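Local coordinates for protein hydrolase, haloacid dehalogenase-like family (Chlorobaculum tepidum, PDB 2HCF) that probably acts as a magnesium-dependent hydrolase of the haloacid dehalogenase superfamily, its exact substrate not established, at residues S3-T14 with Y168-D178. Residues are numbered along the deposited sequence; the frame is centred on the assembly and turned at random.
Sequences SRTLVLFDIDGT and YSPSQIVIIGD. With MG (magnesium ion), chain B.
L6 to F9 pair with I173 to I176 as adjacent parallel strands at the centre of the Rossmann-like HAD sheet, and both run into the magnesium site. Five backbone bonds, from L6 N to Q172 O up to D10 N to I176 O, hold the register. On one face, L6 and L8 sit beside I173 and I175; L6, L8 and I173 touch helix 152-164. On the other, I176 turns CG1 anti to its carbonyl carbon (chi1 -59°), which carries CD1 over the F9 ring, offset toward its rim, and against V7 CG1 at 3.5 Å. Near the strand starts, L6 CB stands over the centre of the Y168 ring, 3.7 Å above its plane. Q172 OE1 takes the S169 N-H at 2.9 Å and a hydrogen bond from a water that also reaches R4 O weakly; an alanine here would probably leave S169 N without this acceptor and the water less firmly held. At the other end, D10, D12 and T14 form the DxDxT signature, whose first aspartate is, in relatives, the nucleophile. The D10 and D178 carboxylates, 18° from coplanar, converge on the metal. T14 OG1 donates to the anti lone pair of D10 OD2. Magnesium is six-coordinate: D10 OD2 at 2.0 Å, D12 O and D178 OD1 both at 2.1 Å, and three waters, one also donating to D178 OD2 at 2.7 Å.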
# COMPACT_ATOMS: atom_id res chain seq x y z
N SER A 3 14.72 11.84 -16.91
CA SER A 3 15.72 11.60 -15.83
C SER A 3 15.10 11.49 -14.41
O SER A 3 15.33 10.49 -13.73
CB SER A 3 16.82 12.66 -15.86
OG SER A 3 17.68 12.51 -14.74
N ARG A 4 14.34 12.48 -13.95
CA ARG A 4 13.75 12.40 -12.61
C ARG A 4 12.70 11.29 -12.58
O ARG A 4 11.79 11.30 -13.42
CB ARG A 4 13.10 13.72 -12.20
CG ARG A 4 14.10 14.81 -11.77
CD ARG A 4 13.42 15.97 -11.05
NE ARG A 4 12.98 17.04 -11.95
CZ ARG A 4 12.25 18.10 -11.57
NH1 ARG A 4 11.85 18.25 -10.32
NH2 ARG A 4 11.90 19.03 -12.46
N THR A 5 12.85 10.33 -11.65
CA THR A 5 11.94 9.16 -11.52
C THR A 5 11.10 9.18 -10.24
O THR A 5 11.59 9.49 -9.16
CB THR A 5 12.74 7.87 -11.56
OG1 THR A 5 13.33 7.75 -12.86
CG2 THR A 5 11.85 6.64 -11.33
N LEU A 6 9.82 8.83 -10.41
CA LEU A 6 8.84 8.76 -9.35
C LEU A 6 8.63 7.27 -9.03
O LEU A 6 8.22 6.49 -9.91
CB LEU A 6 7.51 9.41 -9.77
CG LEU A 6 6.33 9.25 -8.80
CD1 LEU A 6 6.68 9.82 -7.46
CD2 LEU A 6 5.04 9.86 -9.26
N VAL A 7 8.92 6.89 -7.80
CA VAL A 7 8.81 5.52 -7.39
C VAL A 7 7.81 5.37 -6.22
O VAL A 7 8.05 5.86 -5.11
CB VAL A 7 10.19 4.96 -6.97
CG1 VAL A 7 10.10 3.45 -6.77
CG2 VAL A 7 11.24 5.29 -8.02
N LEU A 8 6.76 4.61 -6.48
CA LEU A 8 5.64 4.46 -5.55
C LEU A 8 5.56 3.01 -5.07
O LEU A 8 5.48 2.07 -5.86
CB LEU A 8 4.34 4.90 -6.24
CG LEU A 8 4.28 6.34 -6.75
CD1 LEU A 8 3.02 6.54 -7.57
CD2 LEU A 8 4.34 7.35 -5.61
N PHE A 9 5.56 2.84 -3.76
CA PHE A 9 5.60 1.54 -3.09
C PHE A 9 4.31 1.29 -2.32
O PHE A 9 3.83 2.17 -1.54
CB PHE A 9 6.70 1.52 -2.03
CG PHE A 9 8.10 1.22 -2.56
CD1 PHE A 9 8.54 -0.09 -2.66
CD2 PHE A 9 8.99 2.25 -2.86
CE1 PHE A 9 9.82 -0.37 -3.11
CE2 PHE A 9 10.26 1.98 -3.31
CZ PHE A 9 10.68 0.66 -3.43
N ASP A 10 3.77 0.10 -2.55
CA ASP A 10 2.82 -0.57 -1.65
C ASP A 10 3.49 -0.95 -0.33
O ASP A 10 4.69 -1.08 -0.30
CB ASP A 10 2.32 -1.81 -2.36
CG ASP A 10 1.32 -2.60 -1.55
OD1 ASP A 10 0.26 -2.01 -1.27
OD2 ASP A 10 1.59 -3.79 -1.24
N ILE A 11 2.73 -1.11 0.76
CA ILE A 11 3.26 -1.50 2.07
C ILE A 11 3.16 -3.04 2.30
O ILE A 11 4.18 -3.76 2.23
CB ILE A 11 2.58 -0.71 3.20
CG1 ILE A 11 2.75 0.81 2.93
CG2 ILE A 11 3.13 -1.11 4.56
CD1 ILE A 11 2.19 1.70 4.01
N ASP A 12 1.94 -3.55 2.52
CA ASP A 12 1.76 -4.93 2.99
C ASP A 12 2.07 -5.94 1.90
O ASP A 12 1.56 -5.81 0.76
CB ASP A 12 0.35 -5.16 3.54
CG ASP A 12 0.05 -4.23 4.73
OD1 ASP A 12 -0.20 -3.04 4.48
OD2 ASP A 12 0.09 -4.67 5.89
N GLY A 13 2.95 -6.88 2.23
CA GLY A 13 3.42 -7.91 1.27
C GLY A 13 4.46 -7.43 0.25
O GLY A 13 4.82 -8.20 -0.64
N THR A 14 4.91 -6.17 0.39
CA THR A 14 5.91 -5.54 -0.45
C THR A 14 7.07 -5.01 0.39
O THR A 14 8.23 -5.38 0.17
CB THR A 14 5.29 -4.38 -1.24
OG1 THR A 14 4.20 -4.87 -2.05
CG2 THR A 14 6.31 -3.71 -2.14
N TYR A 168 6.29 14.10 -14.63
CA TYR A 168 6.77 12.72 -14.88
C TYR A 168 6.04 12.14 -16.05
O TYR A 168 4.81 12.18 -16.08
CB TYR A 168 6.55 11.83 -13.65
CG TYR A 168 7.33 12.31 -12.46
CD1 TYR A 168 8.66 11.99 -12.31
CD2 TYR A 168 6.73 13.11 -11.50
CE1 TYR A 168 9.39 12.45 -11.22
CE2 TYR A 168 7.44 13.57 -10.42
CZ TYR A 168 8.76 13.25 -10.28
OH TYR A 168 9.45 13.72 -9.18
N SER A 169 6.78 11.61 -17.02
CA SER A 169 6.18 10.87 -18.13
C SER A 169 5.97 9.42 -17.70
O SER A 169 6.58 8.98 -16.71
CB SER A 169 7.08 10.94 -19.37
OG SER A 169 8.12 9.98 -19.29
N PRO A 170 5.15 8.66 -18.43
CA PRO A 170 4.85 7.28 -18.05
C PRO A 170 6.10 6.42 -17.75
O PRO A 170 6.11 5.71 -16.74
CB PRO A 170 4.09 6.74 -19.26
CG PRO A 170 3.43 7.95 -19.83
CD PRO A 170 4.45 9.02 -19.68
N SER A 171 7.14 6.53 -18.57
CA SER A 171 8.34 5.71 -18.38
C SER A 171 9.13 6.15 -17.18
O SER A 171 10.04 5.42 -16.77
CB SER A 171 9.26 5.79 -19.58
OG SER A 171 9.64 7.13 -19.85
N GLN A 172 8.83 7.33 -16.66
CA GLN A 172 9.46 7.85 -15.42
C GLN A 172 8.70 7.52 -14.12
O GLN A 172 9.12 7.91 -13.05
CB GLN A 172 9.64 9.37 -15.53
CG GLN A 172 10.68 9.80 -16.51
CD GLN A 172 10.67 11.31 -16.76
OE1 GLN A 172 9.66 11.97 -16.61
NE2 GLN A 172 11.81 11.84 -17.15
N ILE A 173 7.59 6.80 -14.23
CA ILE A 173 6.78 6.46 -13.07
C ILE A 173 6.84 4.95 -12.84
O ILE A 173 6.57 4.17 -13.74
CB ILE A 173 5.31 6.88 -13.24
CG1 ILE A 173 5.20 8.37 -13.61
CG2 ILE A 173 4.52 6.55 -11.93
CD1 ILE A 173 3.84 8.75 -14.22
N VAL A 174 7.19 4.57 -11.62
CA VAL A 174 7.35 3.16 -11.25
C VAL A 174 6.45 2.86 -10.06
O VAL A 174 6.52 3.52 -9.01
CB VAL A 174 8.83 2.84 -10.92
CG1 VAL A 174 9.00 1.39 -10.51
CG2 VAL A 174 9.72 3.16 -12.10
N ILE A 175 5.58 1.87 -10.24
CA ILE A 175 4.66 1.46 -9.22
C ILE A 175 4.95 0.03 -8.79
O ILE A 175 4.92 -0.89 -9.60
CB ILE A 175 3.23 1.63 -9.69
CG1 ILE A 175 2.88 3.12 -9.61
CG2 ILE A 175 2.26 0.85 -8.84
CD1 ILE A 175 1.72 3.53 -10.46
N ILE A 176 5.22 -0.14 -7.50
CA ILE A 176 5.71 -1.41 -6.96
C ILE A 176 4.73 -2.03 -5.96
O ILE A 176 4.33 -1.37 -4.97
CB ILE A 176 7.10 -1.22 -6.30
CG1 ILE A 176 8.10 -0.68 -7.33
CG2 ILE A 176 7.61 -2.52 -5.68
CD1 ILE A 176 9.32 0.01 -6.72
N GLY A 177 4.42 -3.31 -6.17
CA GLY A 177 3.60 -4.09 -5.25
C GLY A 177 3.57 -5.59 -5.50
O GLY A 177 4.25 -6.09 -6.38
N ASP A 178 2.73 -6.29 -4.74
CA ASP A 178 2.71 -7.75 -4.64
C ASP A 178 1.45 -8.47 -5.13
O ASP A 178 1.37 -9.69 -4.98
CB ASP A 178 2.98 -8.16 -3.18
CG ASP A 178 1.80 -7.81 -2.25
OD1 ASP A 178 1.48 -6.60 -2.17
OD2 ASP A 178 1.22 -8.75 -1.60
MG MG B . 0.33 -5.36 -0.93
O HOH W 1 10.47 14.09 -14.87
O HOH W 2 11.64 12.62 -9.04
O HOH W 3 -1.07 -4.28 0.25
O HOH W 4 -0.67 -7.28 -0.33
O HOH W 5 -0.84 -4.68 -2.49